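Local coordinates for Trp Repressor Binding Protein (Bacillus subtilis, PDB 1RLI), which is a putative NAD(P)H-dependent oxidoreductase of the SsuE family that probably uses FMN as its cofactor, at residues T79-F84 and V120-G125; I65-L70 and P104-F109; F55-D60 and S87-L92; D20-K25 and H168-A173; Q111-K116 and H144-S149. One frame throughout, in Å; residues are numbered along the deposited sequence.

Contact 1. Residues T79-F84 and V120-G125; sequences TPIYWF and VIAVGG
Thr79 places OG1 anti to its backbone N (chi1 -178°), and Ile81 sets CG1 anti to its carbonyl carbon (chi1 -61°), the extended chain beyond bringing CD1 near Ala122 CB and Gly124 N. Here two parallel strands of the flavodoxin-like sheet, 74-80 and 117-124, come to their C-terminal ends, the edge at which proteins of this fold usually hold FMN. Three backbone bonds join them. Thr79 N gives to Ile121 O at 2.8 Å, nearly along the C=O axis. Thr79 O takes Val123 N at 3.1 Å and also meets Ala122 CA in a CA-H...O contact. The last rung is short, Ile81 N to Val123 O at 2.7 Å, yet its donor stands 36° above the carbonyl plane. Ile81 CG1 packs against Ala122 CB at 3.8 Å, and a side chain on Gly124 would crowd Ile81 CB. Thr79 OG1 donates to a lone pair of Pro80 O at 2.8 Å and accepts from Ser87 N at the start of helix 88-95, using both roles of the hydroxyl. Further on, Trp83 NE1 bonds Ser98 OG of the second subunit. Where the strands part, a water donates to Ile81 O at 2.8 Å and accepts from Gly125 N at 3.1 Å.

Contact 2. Residues I65-L70 and P104-F109; sequences IIERIL and PRFPDF
Residues 65-70 form a turn and a half of helix, while 104-109 is an irregular run that closes in a type I beta turn from Phe106 to Phe109, with Phe109 N bonded to Phe106 O at 3.2 Å. The backbones stay well apart, Leu70 CA and Phe109 CA being 7.9 Å from each other, so side chains alone span the gap. The turn delivers both phenylalanine rings to one side of the helix, Phe109 with CG anti to its backbone N (chi1 -174°). Ile66 CG2 sits over one face of the Phe106 ring, 3.9 Å from its centroid and 14° off the normal, a CH-pi contact; the same methyl reaches Phe109 CE1 at 4.1 Å. One turn on, Leu70 divides its branches between the rings, CD1 going to Phe106 CD1 at 3.6 Å and CD2 to Phe109 CD1 at 4.0 Å. Glu67 bends at chi2 and brings CD to the ring edge, 3.5 Å from Phe106 CE1, its carboxylate plane turned 68° from the ring; the positive rim of the ring probably suits this charge. Arg105 makes a salt bridge to Asp63 near the start of the same helix. Further round, Ile66 packs on Phe93 of helix 88-95, Thr100 of helix 97-100 touches both rings, and Ile65 packs on Ile35 and Leu37 of strand 33-41.

Contact 3. Residues F55-D60 and S87-L92; sequences FRPVQD and SGTLKL
Pro57, Thr89 and Leu92 form the apolar half of the contact, in which the short antiparallel strand 55-57, at the edge of the flavodoxin-like sheet within this chain, meets helix 88-95. The short axes run 8.2 Å apart and only 21° from parallel. The Pro57 ring lies across Leu92 at about a right angle, CG touching CD2 of Leu92 at 3.7 Å, and crosses Thr89 obliquely, with the same CG 3.8 Å from Thr89 CG2. Thr89 can offer this methyl because CG2 is anti to its carbonyl carbon, leaving OG1 in the crowded position. Leu92 of the second subunit also packs on Pro57, so this apolar patch continues into the subunit interface. Gln59 reaches over with an extended chain. Its NE2 donates to Leu92 O at 3.2 Å, standing 72° out of the carbonyl plane although the oxygen lies close to the amide plane of the glutamine. NE2 also gives to a water at 3.0 Å, which in turn donates to Thr89 O at 2.8 Å; OE1 is held by Arg96 NH1. An alanine at Gln59 would remove the whole amide and would probably loosen the tie between the loop and the helix, leaving Leu92 O without this donor. At the start of the helix Ser87 is the N-cap, OG accepting from Leu90 N at 3.1 Å with an N-H...O angle of 163°.

Contact 4. Residues D20-K25 and H168-A173; sequences DVLAEK and HQALSA
Leu22 and Leu171 both hold CG anti to the carbonyl carbon and extend beyond it, and the two side chains meet through their CD2 methyls at 4.0 Å. They join helix 18-27, which lies against the sheet, to the C-terminal helix 168-175; the segment axes approach to 9.2 Å at 42°. Leu22 CD2 also touches the carbonyl oxygen of Ala170 at 3.6 Å and lies 4.4 Å from Ala170 CB, while CD1 and CB of Leu22 pack on Val123 and Ile121 of strand 117-124. Leu171 CD2 comes near Val21 CG1, a loose contact at 4.5 Å. Lys25 takes the more contorted shape. Bent at chi2 (-74°) and again at chi3 (-70°), its chain curls alongside Leu171, CG lying 4.2 Å from CD2 of Leu171 and CE 3.9 Å from Leu171 O. On the far side of the second helix Ser172 turns away, OG donating to a lone pair of His168 O, and packs on Arg176 of the third subunit. Between these two segments the chemistry is almost wholly apolar: leucine and valine methyls, an alanine and the methylenes of a lysine meet without polar bonds, so the fit of the side chains, not directed bonding, probably sets the helix separation.

Contact 5. Residues Q111-K116 and H144-S149; sequences QQMSVK and HFMGMS
A Schellman motif at Gly147 ends helix 133-146 and turns the chain into strand 149-157, beside the point where helix 109-114 gives way to strand 117-124 of the same alpha/beta fold. Gly147 has the positive phi (76°) that favours glycine, and its CA lies 4.5 Å from Ser114 CA; a CB there would sit tightly against Ser114 CB. Where the two helix ends meet, Ser114 CA makes a CA-H...O contact with Met146 O at 3.3 Å. Ser114 O and Gly147 O are two acceptors only 3.0 Å apart. A water 2.8 Å from Ser114 O also meets Lys116 O and accepts from Ser149 N, which makes a weak bond of its own to Lys116 O at 3.3 Å. Three methionines fill the inner side. Met146, bent at chi2 and chi3, crosses Met113 obliquely and sets CE 3.7 Å from Met113 CB. Met148 lies alongside Met113, pointing the same way, with SD 4.1 Å from Met113 CE, and its CG presses on Met113 O at 3.1 Å. Both Met113 and Met148 pack on Leu75 of strand 74-80. An alanine at Met148 would remove CG, SD and CE and would probably leave Met113 and Leu75 less well packed. The Lys116 ammonium is held by Cys72 O and Leu70 O. Bent thioether chains thus fill the buried side of this junction, whereas on the other side the water beside Ser114 O probably eases the repulsion expected between Ser114 O and Gly147 O.

Contact 1 lies deepest, inside the sheet, and is the one built on regular strand-to-strand bonding. Contacts 2 and 4 rest mainly on apolar side chains, while 3 and 5 mix these with bonds to main-chain oxygens and water. Strand 117-124 of contact 1 carries helix 18-27 of contact 4, and contacts 1 and 3 touch through Thr79 and Ser87. Contacts 2 and 5 stand together on the opposite side of the chain's centre from contact 1, with Phe109 against Met146. Aromatic rings serve contact 2, buried though peripheral; a proline ring and a glutamine amide serve contact 3. Contacts 3, 4 and 5 are partly buried; 1, 3 and 5 reach the second subunit, contact 4 the third.

Contact 1. Residues T79-F84 and V120-G125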
# COMPACT_ATOMS: atom_id res chain seq x y z
N THR D 79 1.77 -10.70 15.70
CA THR D 79 0.45 -10.16 16.04
C THR D 79 -0.71 -10.69 15.24
O THR D 79 -0.56 -11.07 14.09
CB THR D 79 0.43 -8.62 15.81
OG1 THR D 79 -0.85 -8.08 16.20
CG2 THR D 79 0.64 -8.31 14.30
N PRO D 80 -1.90 -10.73 15.85
CA PRO D 80 -3.06 -11.19 15.09
C PRO D 80 -3.46 -9.95 14.31
O PRO D 80 -3.07 -8.82 14.68
CB PRO D 80 -4.08 -11.55 16.18
CG PRO D 80 -3.70 -10.69 17.33
CD PRO D 80 -2.18 -10.74 17.30
N ILE D 81 -4.19 -10.12 13.23
CA ILE D 81 -4.63 -8.97 12.46
C ILE D 81 -6.05 -8.68 12.92
O ILE D 81 -6.96 -9.49 12.71
CB ILE D 81 -4.62 -9.24 10.92
CG1 ILE D 81 -3.19 -9.58 10.45
CG2 ILE D 81 -5.14 -8.01 10.16
CD1 ILE D 81 -3.09 -9.94 8.96
N TYR D 82 -6.23 -7.55 13.59
CA TYR D 82 -7.56 -7.14 14.07
C TYR D 82 -7.92 -5.91 13.27
O TYR D 82 -7.19 -4.91 13.28
CB TYR D 82 -7.54 -6.71 15.54
CG TYR D 82 -7.28 -7.81 16.55
CD1 TYR D 82 -7.42 -9.16 16.22
CD2 TYR D 82 -6.91 -7.48 17.86
CE1 TYR D 82 -7.20 -10.16 17.19
CE2 TYR D 82 -6.69 -8.46 18.81
CZ TYR D 82 -6.83 -9.79 18.47
OH TYR D 82 -6.58 -10.74 19.44
N TRP D 83 -9.06 -5.98 12.59
CA TRP D 83 -9.52 -4.86 11.78
C TRP D 83 -8.45 -4.32 10.85
O TRP D 83 -8.23 -3.09 10.74
CB TRP D 83 -10.08 -3.74 12.69
CG TRP D 83 -11.30 -4.22 13.41
CD1 TRP D 83 -11.33 -4.88 14.62
CD2 TRP D 83 -12.63 -4.28 12.90
NE1 TRP D 83 -12.60 -5.34 14.88
CE2 TRP D 83 -13.42 -4.99 13.84
CE3 TRP D 83 -13.24 -3.80 11.73
CZ2 TRP D 83 -14.79 -5.24 13.65
CZ3 TRP D 83 -14.61 -4.05 11.53
CH2 TRP D 83 -15.36 -4.76 12.49
N PHE D 84 -7.79 -5.26 10.17
CA PHE D 84 -6.76 -4.96 9.17
C PHE D 84 -5.55 -4.22 9.71
O PHE D 84 -4.77 -3.60 8.96
CB PHE D 84 -7.42 -4.20 8.00
CG PHE D 84 -8.61 -4.93 7.46
CD1 PHE D 84 -8.44 -6.05 6.65
CD2 PHE D 84 -9.89 -4.58 7.87
CE1 PHE D 84 -9.55 -6.83 6.26
CE2 PHE D 84 -10.98 -5.34 7.51
CZ PHE D 84 -10.81 -6.47 6.70
N VAL D 120 8.25 -9.49 11.07
CA VAL D 120 6.84 -9.45 11.47
C VAL D 120 6.13 -10.77 11.14
O VAL D 120 6.33 -11.33 10.07
CB VAL D 120 6.07 -8.31 10.72
CG1 VAL D 120 4.57 -8.41 11.01
CG2 VAL D 120 6.61 -6.92 11.16
N ILE D 121 5.31 -11.25 12.07
CA ILE D 121 4.49 -12.45 11.85
C ILE D 121 3.07 -11.96 12.16
O ILE D 121 2.82 -11.49 13.28
CB ILE D 121 4.84 -13.60 12.83
CG1 ILE D 121 6.26 -14.11 12.54
CG2 ILE D 121 3.83 -14.72 12.68
CD1 ILE D 121 6.76 -15.09 13.56
N ALA D 122 2.17 -12.03 11.19
CA ALA D 122 0.80 -11.57 11.38
C ALA D 122 -0.18 -12.61 10.86
O ALA D 122 -0.01 -13.15 9.75
CB ALA D 122 0.57 -10.23 10.67
N VAL D 123 -1.19 -12.90 11.65
CA VAL D 123 -2.17 -13.91 11.27
C VAL D 123 -3.55 -13.31 11.28
O VAL D 123 -3.93 -12.66 12.24
CB VAL D 123 -2.13 -15.09 12.27
CG1 VAL D 123 -3.13 -16.17 11.83
CG2 VAL D 123 -0.73 -15.67 12.35
N GLY D 124 -4.31 -13.57 10.21
CA GLY D 124 -5.66 -13.05 10.10
C GLY D 124 -6.57 -14.05 9.39
O GLY D 124 -6.08 -14.95 8.71
N GLY D 125 -7.88 -13.89 9.54
CA GLY D 125 -8.80 -14.82 8.91
C GLY D 125 -9.52 -14.30 7.68
O GLY D 125 -10.37 -14.99 7.11
O HOH W 1 -8.05 -12.03 12.06

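Contact 2. Residues I65-L70 and P104-F109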
# COMPACT_ATOMS: atom_id res chain seq x y z
N ILE D 65 10.02 -4.45 29.69
CA ILE D 65 10.00 -4.96 28.33
C ILE D 65 11.03 -4.23 27.47
O ILE D 65 11.80 -4.86 26.74
CB ILE D 65 8.59 -4.84 27.73
CG1 ILE D 65 7.67 -5.82 28.47
CG2 ILE D 65 8.61 -5.15 26.20
CD1 ILE D 65 6.20 -5.76 28.09
N ILE D 66 11.06 -2.91 27.58
CA ILE D 66 12.01 -2.12 26.81
C ILE D 66 13.42 -2.55 27.17
O ILE D 66 14.29 -2.67 26.30
CB ILE D 66 11.84 -0.62 27.10
CG1 ILE D 66 10.49 -0.11 26.56
CG2 ILE D 66 12.96 0.15 26.45
CD1 ILE D 66 10.31 -0.26 25.01
N GLU D 67 13.66 -2.76 28.47
CA GLU D 67 14.99 -3.18 28.92
C GLU D 67 15.42 -4.48 28.23
O GLU D 67 16.56 -4.61 27.77
CB GLU D 67 14.99 -3.40 30.43
CG GLU D 67 14.94 -2.12 31.24
CD GLU D 67 16.29 -1.42 31.31
OE1 GLU D 67 17.19 -1.76 30.51
OE2 GLU D 67 16.46 -0.52 32.17
N ARG D 68 14.50 -5.43 28.15
CA ARG D 68 14.81 -6.71 27.51
C ARG D 68 15.01 -6.56 26.01
O ARG D 68 15.94 -7.13 25.44
CB ARG D 68 13.71 -7.71 27.82
CG ARG D 68 13.71 -8.12 29.27
CD ARG D 68 12.44 -8.85 29.63
NE ARG D 68 12.29 -10.10 28.90
CZ ARG D 68 11.12 -10.70 28.73
NH1 ARG D 68 10.02 -10.15 29.22
NH2 ARG D 68 11.05 -11.85 28.07
N ILE D 69 14.15 -5.78 25.38
CA ILE D 69 14.26 -5.53 23.94
C ILE D 69 15.59 -4.91 23.57
O ILE D 69 16.18 -5.24 22.53
CB ILE D 69 13.14 -4.58 23.46
CG1 ILE D 69 11.85 -5.37 23.26
CG2 ILE D 69 13.57 -3.86 22.18
CD1 ILE D 69 10.65 -4.48 22.94
N LEU D 70 16.06 -3.99 24.40
CA LEU D 70 17.30 -3.31 24.10
C LEU D 70 18.50 -4.24 24.07
O LEU D 70 19.49 -3.95 23.41
CB LEU D 70 17.52 -2.15 25.08
CG LEU D 70 16.54 -1.01 24.75
CD1 LEU D 70 16.61 0.11 25.80
CD2 LEU D 70 16.86 -0.47 23.37
N PRO D 104 14.64 10.00 29.68
CA PRO D 104 16.05 10.06 30.08
C PRO D 104 16.60 8.75 30.65
O PRO D 104 17.81 8.60 30.79
CB PRO D 104 16.06 11.20 31.11
CG PRO D 104 14.77 10.98 31.81
CD PRO D 104 13.80 10.77 30.62
N ARG D 105 15.73 7.81 31.00
CA ARG D 105 16.23 6.55 31.52
C ARG D 105 16.73 5.63 30.40
O ARG D 105 17.39 4.62 30.65
CB ARG D 105 15.14 5.84 32.31
CG ARG D 105 14.66 6.62 33.51
CD ARG D 105 13.41 6.00 34.03
NE ARG D 105 12.41 5.93 32.97
CZ ARG D 105 11.31 5.19 33.06
NH1 ARG D 105 11.08 4.46 34.15
NH2 ARG D 105 10.43 5.18 32.06
N PHE D 106 16.40 5.99 29.16
CA PHE D 106 16.81 5.22 27.99
C PHE D 106 17.32 6.26 27.02
O PHE D 106 16.78 6.41 25.91
CB PHE D 106 15.61 4.49 27.40
CG PHE D 106 15.00 3.47 28.31
CD1 PHE D 106 15.64 2.26 28.55
CD2 PHE D 106 13.79 3.74 28.96
CE1 PHE D 106 15.09 1.32 29.41
CE2 PHE D 106 13.23 2.80 29.83
CZ PHE D 106 13.88 1.58 30.05
N PRO D 107 18.40 6.98 27.41
CA PRO D 107 19.01 8.04 26.61
C PRO D 107 19.49 7.72 25.21
O PRO D 107 19.60 8.62 24.38
CB PRO D 107 20.15 8.54 27.52
CG PRO D 107 20.56 7.30 28.22
CD PRO D 107 19.22 6.69 28.60
N ASP D 108 19.77 6.45 24.94
CA ASP D 108 20.27 6.06 23.62
C ASP D 108 19.29 5.18 22.84
O ASP D 108 19.68 4.51 21.89
CB ASP D 108 21.58 5.31 23.78
CG ASP D 108 22.59 6.09 24.59
OD1 ASP D 108 22.91 7.22 24.16
OD2 ASP D 108 23.04 5.58 25.63
N PHE D 109 18.02 5.22 23.23
CA PHE D 109 16.97 4.42 22.62
C PHE D 109 16.94 4.46 21.09
O PHE D 109 16.96 3.42 20.44
CB PHE D 109 15.60 4.85 23.18
CG PHE D 109 14.45 3.98 22.73
CD1 PHE D 109 14.39 2.63 23.10
CD2 PHE D 109 13.42 4.51 21.95
CE1 PHE D 109 13.33 1.82 22.70
CE2 PHE D 109 12.35 3.70 21.54
CZ PHE D 109 12.31 2.36 21.93

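Contact 3. Residues F55-D60 and S87-L92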
# COMPACT_ATOMS: atom_id res chain seq x y z
N PHE D 55 -10.69 -7.02 25.92
CA PHE D 55 -9.63 -6.68 26.85
C PHE D 55 -9.17 -5.24 26.73
O PHE D 55 -9.59 -4.48 25.84
CB PHE D 55 -8.40 -7.57 26.64
CG PHE D 55 -8.67 -9.04 26.75
CD1 PHE D 55 -9.28 -9.73 25.71
CD2 PHE D 55 -8.32 -9.73 27.91
CE1 PHE D 55 -9.53 -11.11 25.83
CE2 PHE D 55 -8.57 -11.09 28.03
CZ PHE D 55 -9.17 -11.78 26.98
N ARG D 56 -8.30 -4.88 27.66
CA ARG D 56 -7.67 -3.57 27.73
C ARG D 56 -6.20 -3.90 27.97
O ARG D 56 -5.88 -4.71 28.84
CB ARG D 56 -8.23 -2.79 28.93
CG ARG D 56 -7.39 -1.58 29.34
CD ARG D 56 -7.69 -1.19 30.78
NE ARG D 56 -7.30 -2.24 31.72
CZ ARG D 56 -7.68 -2.30 32.99
NH1 ARG D 56 -8.47 -1.35 33.49
NH2 ARG D 56 -7.28 -3.30 33.77
N PRO D 57 -5.29 -3.31 27.18
CA PRO D 57 -3.87 -3.60 27.40
C PRO D 57 -3.40 -3.13 28.78
O PRO D 57 -3.88 -2.11 29.30
CB PRO D 57 -3.18 -2.83 26.28
CG PRO D 57 -4.22 -2.81 25.18
CD PRO D 57 -5.49 -2.52 25.95
N VAL D 58 -2.46 -3.87 29.34
CA VAL D 58 -1.87 -3.56 30.63
C VAL D 58 -0.40 -3.30 30.36
O VAL D 58 0.29 -4.16 29.81
CB VAL D 58 -1.98 -4.75 31.61
CG1 VAL D 58 -1.28 -4.42 32.94
CG2 VAL D 58 -3.45 -5.10 31.83
N GLN D 59 0.09 -2.12 30.74
CA GLN D 59 1.48 -1.77 30.48
C GLN D 59 2.28 -1.48 31.74
O GLN D 59 3.22 -0.70 31.71
CB GLN D 59 1.54 -0.56 29.54
CG GLN D 59 0.91 -0.79 28.18
CD GLN D 59 1.25 0.34 27.23
OE1 GLN D 59 1.28 1.49 27.63
NE2 GLN D 59 1.51 0.01 25.97
N ASP D 60 1.92 -2.12 32.84
CA ASP D 60 2.65 -1.90 34.08
C ASP D 60 4.10 -2.33 33.94
O ASP D 60 4.99 -1.75 34.58
CB ASP D 60 2.00 -2.69 35.23
CG ASP D 60 0.62 -2.16 35.59
OD1 ASP D 60 -0.24 -2.04 34.69
OD2 ASP D 60 0.39 -1.86 36.78
N SER D 87 -2.67 -5.80 16.74
CA SER D 87 -3.52 -5.94 17.92
C SER D 87 -3.56 -4.67 18.76
O SER D 87 -2.73 -3.79 18.60
CB SER D 87 -3.02 -7.11 18.77
OG SER D 87 -1.82 -6.78 19.44
N GLY D 88 -4.55 -4.56 19.64
CA GLY D 88 -4.62 -3.39 20.51
C GLY D 88 -3.38 -3.33 21.38
O GLY D 88 -2.82 -2.25 21.61
N THR D 89 -2.93 -4.47 21.90
CA THR D 89 -1.74 -4.45 22.75
C THR D 89 -0.48 -4.02 22.01
O THR D 89 0.29 -3.23 22.54
CB THR D 89 -1.47 -5.82 23.41
OG1 THR D 89 -1.38 -6.84 22.40
CG2 THR D 89 -2.60 -6.17 24.38
N LEU D 90 -0.27 -4.50 20.78
CA LEU D 90 0.94 -4.10 20.07
C LEU D 90 0.87 -2.65 19.64
O LEU D 90 1.91 -1.95 19.62
CB LEU D 90 1.20 -5.00 18.84
CG LEU D 90 2.54 -4.75 18.11
CD1 LEU D 90 3.72 -4.89 19.09
CD2 LEU D 90 2.71 -5.73 16.95
N LYS D 91 -0.32 -2.17 19.29
CA LYS D 91 -0.48 -0.76 18.88
C LYS D 91 -0.16 0.19 20.05
O LYS D 91 0.57 1.18 19.86
CB LYS D 91 -1.91 -0.51 18.38
CG LYS D 91 -2.29 0.95 18.15
CD LYS D 91 -1.42 1.60 17.09
CE LYS D 91 -1.95 3.01 16.76
NZ LYS D 91 -0.95 3.75 15.94
N LEU D 92 -0.64 -0.11 21.26
CA LEU D 92 -0.35 0.77 22.39
C LEU D 92 1.13 0.68 22.78
O LEU D 92 1.72 1.67 23.24
CB LEU D 92 -1.25 0.43 23.59
CG LEU D 92 -2.57 1.22 23.65
CD1 LEU D 92 -3.38 1.01 22.36
CD2 LEU D 92 -3.37 0.79 24.88
O HOH W 2 0.90 -2.80 25.21

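Contact 4. Residues D20-K25 and H168-A173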
# COMPACT_ATOMS: atom_id res chain seq x y z
N ASP D 20 1.38 -17.50 18.52
CA ASP D 20 2.39 -18.20 19.32
C ASP D 20 3.02 -19.32 18.52
O ASP D 20 4.24 -19.48 18.50
CB ASP D 20 1.76 -18.81 20.58
CG ASP D 20 1.26 -17.76 21.55
OD1 ASP D 20 1.46 -17.97 22.77
OD2 ASP D 20 0.67 -16.76 21.10
N VAL D 21 2.17 -20.10 17.87
CA VAL D 21 2.60 -21.23 17.06
C VAL D 21 3.56 -20.81 15.96
O VAL D 21 4.64 -21.39 15.82
CB VAL D 21 1.39 -21.96 16.44
CG1 VAL D 21 1.85 -23.02 15.46
CG2 VAL D 21 0.54 -22.60 17.55
N LEU D 22 3.19 -19.80 15.16
CA LEU D 22 4.05 -19.37 14.08
C LEU D 22 5.37 -18.82 14.58
O LEU D 22 6.41 -19.02 13.96
CB LEU D 22 3.37 -18.30 13.22
CG LEU D 22 2.45 -18.79 12.10
CD1 LEU D 22 1.93 -17.60 11.28
CD2 LEU D 22 3.23 -19.74 11.20
N ALA D 23 5.33 -18.11 15.71
CA ALA D 23 6.55 -17.54 16.27
C ALA D 23 7.52 -18.63 16.68
O ALA D 23 8.73 -18.52 16.46
CB ALA D 23 6.23 -16.66 17.46
N GLU D 24 6.99 -19.70 17.27
CA GLU D 24 7.85 -20.80 17.70
C GLU D 24 8.57 -21.45 16.53
O GLU D 24 9.72 -21.88 16.67
CB GLU D 24 7.03 -21.84 18.47
CG GLU D 24 7.88 -22.95 19.08
CD GLU D 24 8.95 -22.43 20.03
OE1 GLU D 24 8.63 -21.56 20.87
OE2 GLU D 24 10.11 -22.88 19.93
N LYS D 25 7.91 -21.52 15.37
CA LYS D 25 8.52 -22.10 14.18
C LYS D 25 9.69 -21.23 13.74
O LYS D 25 10.73 -21.73 13.29
CB LYS D 25 7.50 -22.17 13.03
CG LYS D 25 6.23 -22.95 13.36
CD LYS D 25 6.47 -24.45 13.38
CE LYS D 25 6.73 -24.99 11.97
NZ LYS D 25 6.77 -26.47 11.93
N HIS D 168 0.12 -24.61 5.61
CA HIS D 168 1.48 -25.10 5.40
C HIS D 168 2.41 -24.07 4.78
O HIS D 168 3.60 -24.04 5.09
CB HIS D 168 1.44 -26.39 4.58
CG HIS D 168 0.77 -27.52 5.30
ND1 HIS D 168 1.20 -27.98 6.53
CD2 HIS D 168 -0.30 -28.28 4.98
CE1 HIS D 168 0.42 -28.97 6.93
NE2 HIS D 168 -0.50 -29.17 6.00
N GLN D 169 1.88 -23.23 3.90
CA GLN D 169 2.68 -22.18 3.28
C GLN D 169 3.22 -21.26 4.38
O GLN D 169 4.38 -20.85 4.36
CB GLN D 169 1.83 -21.36 2.30
CG GLN D 169 1.48 -22.07 1.01
CD GLN D 169 0.53 -21.26 0.14
OE1 GLN D 169 0.81 -20.11 -0.21
NE2 GLN D 169 -0.60 -21.87 -0.22
N ALA D 170 2.36 -20.92 5.34
CA ALA D 170 2.77 -20.03 6.43
C ALA D 170 3.72 -20.72 7.40
O ALA D 170 4.67 -20.11 7.89
CB ALA D 170 1.53 -19.51 7.19
N LEU D 171 3.46 -21.99 7.70
CA LEU D 171 4.33 -22.71 8.62
C LEU D 171 5.76 -22.81 8.09
O LEU D 171 6.70 -22.64 8.85
CB LEU D 171 3.78 -24.11 8.90
CG LEU D 171 2.49 -24.20 9.72
CD1 LEU D 171 2.02 -25.66 9.76
CD2 LEU D 171 2.72 -23.69 11.13
N SER D 172 5.91 -23.10 6.80
CA SER D 172 7.26 -23.23 6.24
C SER D 172 7.90 -21.87 6.04
O SER D 172 9.12 -21.73 6.13
CB SER D 172 7.23 -23.99 4.90
OG SER D 172 6.35 -23.38 4.00
N ALA D 173 7.07 -20.86 5.79
CA ALA D 173 7.57 -19.49 5.62
C ALA D 173 8.13 -19.02 6.97
O ALA D 173 9.16 -18.34 7.03
CB ALA D 173 6.45 -18.58 5.18

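Contact 5. Residues Q111-K116 and H144-S149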
# COMPACT_ATOMS: atom_id res chain seq x y z
N GLN D 111 19.22 5.41 18.87
CA GLN D 111 20.43 4.80 18.30
C GLN D 111 20.44 3.29 18.49
O GLN D 111 20.73 2.54 17.54
CB GLN D 111 21.68 5.41 18.95
CG GLN D 111 22.99 5.19 18.17
CD GLN D 111 23.38 3.73 18.07
OE1 GLN D 111 23.47 3.02 19.08
NE2 GLN D 111 23.63 3.27 16.85
N GLN D 112 20.12 2.83 19.70
CA GLN D 112 20.09 1.40 19.98
C GLN D 112 19.10 0.66 19.08
O GLN D 112 19.39 -0.43 18.58
CB GLN D 112 19.72 1.15 21.45
CG GLN D 112 20.81 1.48 22.46
CD GLN D 112 20.28 1.43 23.87
OE1 GLN D 112 19.40 2.20 24.23
NE2 GLN D 112 20.81 0.52 24.68
N MET D 113 17.91 1.22 18.89
CA MET D 113 16.93 0.55 18.04
C MET D 113 17.38 0.55 16.57
O MET D 113 17.12 -0.40 15.84
CB MET D 113 15.56 1.23 18.14
CG MET D 113 14.88 1.08 19.51
SD MET D 113 14.39 -0.61 19.93
CE MET D 113 12.74 -0.69 19.18
N SER D 114 18.08 1.61 16.16
CA SER D 114 18.52 1.75 14.77
C SER D 114 19.45 0.66 14.24
O SER D 114 19.57 0.52 13.02
CB SER D 114 19.19 3.12 14.55
OG SER D 114 20.53 3.14 15.06
N VAL D 115 20.11 -0.10 15.11
CA VAL D 115 20.99 -1.16 14.62
C VAL D 115 20.32 -2.54 14.72
O VAL D 115 20.95 -3.56 14.43
CB VAL D 115 22.37 -1.20 15.37
CG1 VAL D 115 23.11 0.11 15.14
CG2 VAL D 115 22.18 -1.48 16.85
N LYS D 116 19.04 -2.57 15.09
CA LYS D 116 18.35 -3.85 15.21
C LYS D 116 17.68 -4.29 13.92
O LYS D 116 17.44 -3.48 13.03
CB LYS D 116 17.30 -3.79 16.33
CG LYS D 116 17.91 -3.47 17.71
CD LYS D 116 16.89 -3.51 18.83
CE LYS D 116 17.50 -3.01 20.15
NZ LYS D 116 18.67 -3.84 20.62
N HIS D 144 11.33 1.96 9.34
CA HIS D 144 12.16 2.92 8.63
C HIS D 144 12.36 4.17 9.47
O HIS D 144 13.42 4.78 9.44
CB HIS D 144 11.54 3.33 7.31
CG HIS D 144 12.35 4.34 6.56
ND1 HIS D 144 13.49 4.00 5.87
CD2 HIS D 144 12.22 5.68 6.44
CE1 HIS D 144 14.02 5.09 5.34
NE2 HIS D 144 13.27 6.12 5.68
N PHE D 145 11.32 4.57 10.19
CA PHE D 145 11.41 5.77 11.03
C PHE D 145 12.47 5.56 12.12
O PHE D 145 13.21 6.48 12.47
CB PHE D 145 10.04 6.06 11.64
CG PHE D 145 10.04 7.23 12.59
CD1 PHE D 145 9.87 8.53 12.13
CD2 PHE D 145 10.26 7.03 13.95
CE1 PHE D 145 9.93 9.63 13.01
CE2 PHE D 145 10.33 8.11 14.85
CZ PHE D 145 10.17 9.42 14.37
N MET D 146 12.52 4.34 12.65
CA MET D 146 13.45 3.97 13.71
C MET D 146 14.81 3.56 13.14
O MET D 146 15.73 3.31 13.91
CB MET D 146 12.88 2.83 14.55
CG MET D 146 11.61 3.15 15.33
SD MET D 146 11.78 4.47 16.56
CE MET D 146 12.77 3.64 17.86
N GLY D 147 14.92 3.50 11.82
CA GLY D 147 16.17 3.11 11.20
C GLY D 147 16.43 1.62 11.27
O GLY D 147 17.52 1.14 10.95
N MET D 148 15.42 0.88 11.69
CA MET D 148 15.51 -0.57 11.82
C MET D 148 15.32 -1.25 10.47
O MET D 148 14.45 -0.88 9.70
CB MET D 148 14.41 -1.04 12.78
CG MET D 148 14.48 -0.34 14.15
SD MET D 148 12.96 -0.52 15.11
CE MET D 148 12.98 -2.35 15.33
N SER D 149 16.15 -2.26 10.19
CA SER D 149 16.03 -2.98 8.93
C SER D 149 14.88 -4.00 9.02
O SER D 149 14.86 -4.85 9.90
CB SER D 149 17.34 -3.72 8.63
OG SER D 149 18.40 -2.80 8.50
O HOH W 3 18.99 -1.73 11.49